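Local coordinates for bromodomain protein, putative (Plasmodium falciparum 3D7, PDB 4PY6), which probably binds acetylated lysine through its bromodomain, the part of a longer malaria-parasite protein present here, at residues Leu34-Asn40 with Ser120-Phe125. Coordinates in Å, arbitrary orientation, origin at the centre of the assembly. Numbering follows the deposited sequence.
Sequences LLKNDNN and SSDMKF
Residues 34-40 start the long loop between helices 22-32 and 56-65, with a type I turn from Leu35 to Asp38. Residues 120-125 lie within helix 112-138. Asn40 and Ser121 bring their CA atoms closest, 6.7 Å apart. Lys124 spans the gap with chi1 to chi4 all t. Lys124 NZ donates to Leu34 O (2.8 Å) and to Asp38 OD2 (3.0 Å), the latter also a salt bridge. Ser120 OG of the second subunit is a further partner of NZ. Asp38, chi1 p, accepts with OD1 from Asn40 N (3.2 Å), an Asx turn. Water 1 donates to Asp38 OD1 (2.9 Å) and Ser121 OG (2.7 Å). Water 2 donates to Asp38 OD2 (2.7 Å) and Ser121 OG (2.9 Å). Ser121 OG is also hydrogen-bonded to Ala117 O. Water 3 joins Asn40 ND2 (3.2 Å) to Ser120 OG (3.2 Å). Asn40 OD1 accepts a hydrogen bond from Asn39 ND2 of the second subunit. Beside these polar groups, Leu35 CD2 packs on Lys124 CD (3.8 Å) and Leu35 CD1 on Phe125 CB (3.8 Å). Met94 of helix 87-104 touches Leu35 and Phe125. This ties the start of the ZA loop to the last helix (αC) of the left-handed four-helix bromodomain bundle.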
ATOM      1  N   LEU A  34       3.492   1.647 -10.508  1.00 26.47           N
ATOM      2  CA  LEU A  34       3.841   1.040  -9.223  1.00 27.26           C
ATOM      3  C   LEU A  34       2.652   0.345  -8.538  1.00 30.74           C
ATOM      4  O   LEU A  34       2.862  -0.412  -7.588  1.00 31.55           O
ATOM      5  CB  LEU A  34       4.504   2.072  -8.283  1.00 27.55           C
ATOM      6  CG  LEU A  34       5.775   2.781  -8.788  1.00 32.77           C
ATOM      7  CD1 LEU A  34       6.228   3.835  -7.807  1.00 33.21           C
ATOM      8  CD2 LEU A  34       6.917   1.798  -9.035  1.00 36.73           C
ATOM      9  N   LEU A  35       1.419   0.582  -9.030  1.00 25.84           N
ATOM     10  CA  LEU A  35       0.191  -0.005  -8.482  1.00 25.32           C
ATOM     11  C   LEU A  35      -0.408  -1.113  -9.350  1.00 29.10           C
ATOM     12  O   LEU A  35      -0.888  -2.104  -8.799  1.00 29.25           O
ATOM     13  CB  LEU A  35      -0.870   1.080  -8.233  1.00 24.22           C
ATOM     14  CG  LEU A  35      -0.684   1.953  -6.997  1.00 28.71           C
ATOM     15  CD1 LEU A  35      -1.216   3.340  -7.245  1.00 27.68           C
ATOM     16  CD2 LEU A  35      -1.371   1.346  -5.785  1.00 31.20           C
ATOM     17  N   LYS A  36      -0.405  -0.935 -10.692  1.00 25.23           N
ATOM     18  CA  LYS A  36      -0.986  -1.865 -11.672  1.00 25.34           C
ATOM     19  C   LYS A  36      -0.409  -3.292 -11.706  1.00 30.98           C
ATOM     20  O   LYS A  36      -1.078  -4.191 -12.220  1.00 31.03           O
ATOM     21  CB  LYS A  36      -1.066  -1.243 -13.084  1.00 27.19           C
ATOM     22  CG  LYS A  36       0.273  -1.114 -13.808  1.00 40.84           C
ATOM     23  CD  LYS A  36       0.089  -0.788 -15.281  1.00 49.65           C
ATOM     24  CE  LYS A  36       1.386  -0.890 -16.043  1.00 59.68           C
ATOM     25  NZ  LYS A  36       1.192  -0.650 -17.497  1.00 68.56           N
ATOM     26  N   ASN A  37       0.808  -3.505 -11.171  1.00 28.71           N
ATOM     27  CA  ASN A  37       1.439  -4.829 -11.152  1.00 30.26           C
ATOM     28  C   ASN A  37       1.978  -5.257  -9.771  1.00 35.20           C
ATOM     29  O   ASN A  37       2.824  -6.155  -9.691  1.00 36.38           O
ATOM     30  CB  ASN A  37       2.505  -4.941 -12.249  1.00 32.10           C
ATOM     31  CG  ASN A  37       1.929  -5.069 -13.637  1.00 54.64           C
ATOM     32  OD1 ASN A  37       1.360  -6.102 -14.013  1.00 50.01           O
ATOM     33  ND2 ASN A  37       2.082  -4.026 -14.437  1.00 45.30           N
ATOM     34  N   ASP A  38       1.458  -4.647  -8.686  1.00 31.10           N
ATOM     35  CA  ASP A  38       1.871  -4.982  -7.321  1.00 32.08           C
ATOM     36  C   ASP A  38       1.206  -6.266  -6.788  1.00 37.62           C
ATOM     37  O   ASP A  38       0.423  -6.896  -7.505  1.00 36.99           O
ATOM     38  CB  ASP A  38       1.725  -3.774  -6.362  1.00 32.90           C
ATOM     39  CG  ASP A  38       0.327  -3.263  -6.034  1.00 40.25           C
ATOM     40  OD1 ASP A  38      -0.660  -3.942  -6.390  1.00 40.52           O
ATOM     41  OD2 ASP A  38       0.224  -2.197  -5.395  1.00 44.61           O
ATOM     42  N   ASN A  39       1.518  -6.649  -5.534  1.00 35.99           N
ATOM     43  CA  ASN A  39       0.988  -7.852  -4.881  1.00 37.37           C
ATOM     44  C   ASN A  39      -0.531  -7.811  -4.627  1.00 40.91           C
ATOM     45  O   ASN A  39      -1.131  -8.861  -4.395  1.00 41.43           O
ATOM     46  CB  ASN A  39       1.759  -8.149  -3.584  1.00 39.43           C
ATOM     47  CG  ASN A  39       3.261  -8.262  -3.743  1.00 60.87           C
ATOM     48  OD1 ASN A  39       3.786  -8.676  -4.784  1.00 54.78           O
ATOM     49  ND2 ASN A  39       3.989  -7.919  -2.693  1.00 53.86           N
ATOM     50  N   ASN A  40      -1.143  -6.612  -4.689  1.00 36.32           N
ATOM     51  CA  ASN A  40      -2.579  -6.404  -4.473  1.00 35.37           C
ATOM     52  C   ASN A  40      -3.332  -5.985  -5.755  1.00 38.23           C
ATOM     53  O   ASN A  40      -4.515  -5.637  -5.683  1.00 37.23           O
ATOM     54  CB  ASN A  40      -2.795  -5.369  -3.356  1.00 35.19           C
ATOM     55  CG  ASN A  40      -2.339  -5.814  -1.987  1.00 56.51           C
ATOM     56  OD1 ASN A  40      -2.747  -6.862  -1.474  1.00 51.14           O
ATOM     57  ND2 ASN A  40      -1.528  -4.992  -1.340  1.00 47.76           N
ATOM     58  N   SER A 120      -5.494  -1.506   1.192  1.00 29.24           N
ATOM     59  CA  SER A 120      -4.048  -1.269   1.144  1.00 29.37           C
ATOM     60  C   SER A 120      -3.609  -0.498  -0.099  1.00 31.76           C
ATOM     61  O   SER A 120      -2.756   0.385   0.010  1.00 31.62           O
ATOM     62  CB  SER A 120      -3.273  -2.577   1.269  1.00 33.74           C
ATOM     63  OG  SER A 120      -3.550  -3.214   2.504  1.00 42.88           O
ATOM     64  N   SER A 121      -4.193  -0.819  -1.269  1.00 26.99           N
ATOM     65  CA  SER A 121      -3.877  -0.150  -2.534  1.00 25.45           C
ATOM     66  C   SER A 121      -4.333   1.306  -2.534  1.00 27.89           C
ATOM     67  O   SER A 121      -3.648   2.151  -3.109  1.00 27.14           O
ATOM     68  CB  SER A 121      -4.477  -0.904  -3.713  1.00 28.52           C
ATOM     69  OG  SER A 121      -3.940  -2.211  -3.815  1.00 38.28           O
ATOM     70  N   ASP A 122      -5.470   1.597  -1.866  1.00 23.79           N
ATOM     71  CA  ASP A 122      -6.025   2.941  -1.701  1.00 22.74           C
ATOM     72  C   ASP A 122      -5.048   3.799  -0.897  1.00 26.06           C
ATOM     73  O   ASP A 122      -4.811   4.951  -1.259  1.00 25.03           O
ATOM     74  CB  ASP A 122      -7.392   2.877  -0.995  1.00 25.13           C
ATOM     75  CG  ASP A 122      -8.038   4.232  -0.781  1.00 36.40           C
ATOM     76  OD1 ASP A 122      -8.693   4.728  -1.718  1.00 36.15           O
ATOM     77  OD2 ASP A 122      -7.877   4.799   0.322  1.00 44.45           O
ATOM     78  N   MET A 123      -4.475   3.220   0.178  1.00 23.38           N
ATOM     79  CA  MET A 123      -3.494   3.869   1.050  1.00 23.73           C
ATOM     80  C   MET A 123      -2.186   4.088   0.295  1.00 26.90           C
ATOM     81  O   MET A 123      -1.605   5.168   0.397  1.00 26.78           O
ATOM     82  CB  MET A 123      -3.272   3.051   2.335  1.00 27.73           C
ATOM     83  CG  MET A 123      -4.524   2.911   3.175  1.00 32.07           C
ATOM     84  SD  MET A 123      -4.237   2.154   4.783  1.00 38.73           S
ATOM     85  CE  MET A 123      -5.898   2.130   5.417  1.00 35.80           C
ATOM     86  N   LYS A 124      -1.754   3.083  -0.505  1.00 22.97           N
ATOM     87  CA  LYS A 124      -0.547   3.142  -1.337  1.00 22.49           C
ATOM     88  C   LYS A 124      -0.705   4.212  -2.429  1.00 26.35           C
ATOM     89  O   LYS A 124       0.239   4.968  -2.667  1.00 26.39           O
ATOM     90  CB  LYS A 124      -0.229   1.761  -1.944  1.00 24.61           C
ATOM     91  CG  LYS A 124       1.125   1.690  -2.643  1.00 31.74           C
ATOM     92  CD  LYS A 124       1.358   0.364  -3.343  1.00 37.25           C
ATOM     93  CE  LYS A 124       2.583   0.426  -4.221  1.00 44.07           C
ATOM     94  NZ  LYS A 124       2.901  -0.890  -4.826  1.00 52.37           N
ATOM     95  N   PHE A 125      -1.900   4.285  -3.074  1.00 22.46           N
ATOM     96  CA  PHE A 125      -2.219   5.272  -4.112  1.00 21.57           C
ATOM     97  C   PHE A 125      -2.203   6.691  -3.543  1.00 26.02           C
ATOM     98  O   PHE A 125      -1.656   7.592  -4.181  1.00 25.35           O
ATOM     99  CB  PHE A 125      -3.571   4.970  -4.803  1.00 22.81           C
ATOM    100  CG  PHE A 125      -4.126   6.120  -5.618  1.00 23.79           C
ATOM    101  CD1 PHE A 125      -3.530   6.495  -6.818  1.00 26.35           C
ATOM    102  CD2 PHE A 125      -5.219   6.851  -5.167  1.00 26.13           C
ATOM    103  CE1 PHE A 125      -4.017   7.582  -7.550  1.00 26.80           C
ATOM    104  CE2 PHE A 125      -5.709   7.934  -5.903  1.00 28.46           C
ATOM    105  CZ  PHE A 125      -5.100   8.296  -7.087  1.00 25.97           C
TER
HETATM  106  O   HOH W   1      -3.216  -2.597  -6.402  1.00 24.51           O
HETATM  107  O   HOH W   2      -1.118  -2.057  -3.109  1.00 24.97           O
HETATM  108  O   HOH W   3      -1.459  -5.558   1.812  1.00 24.21           O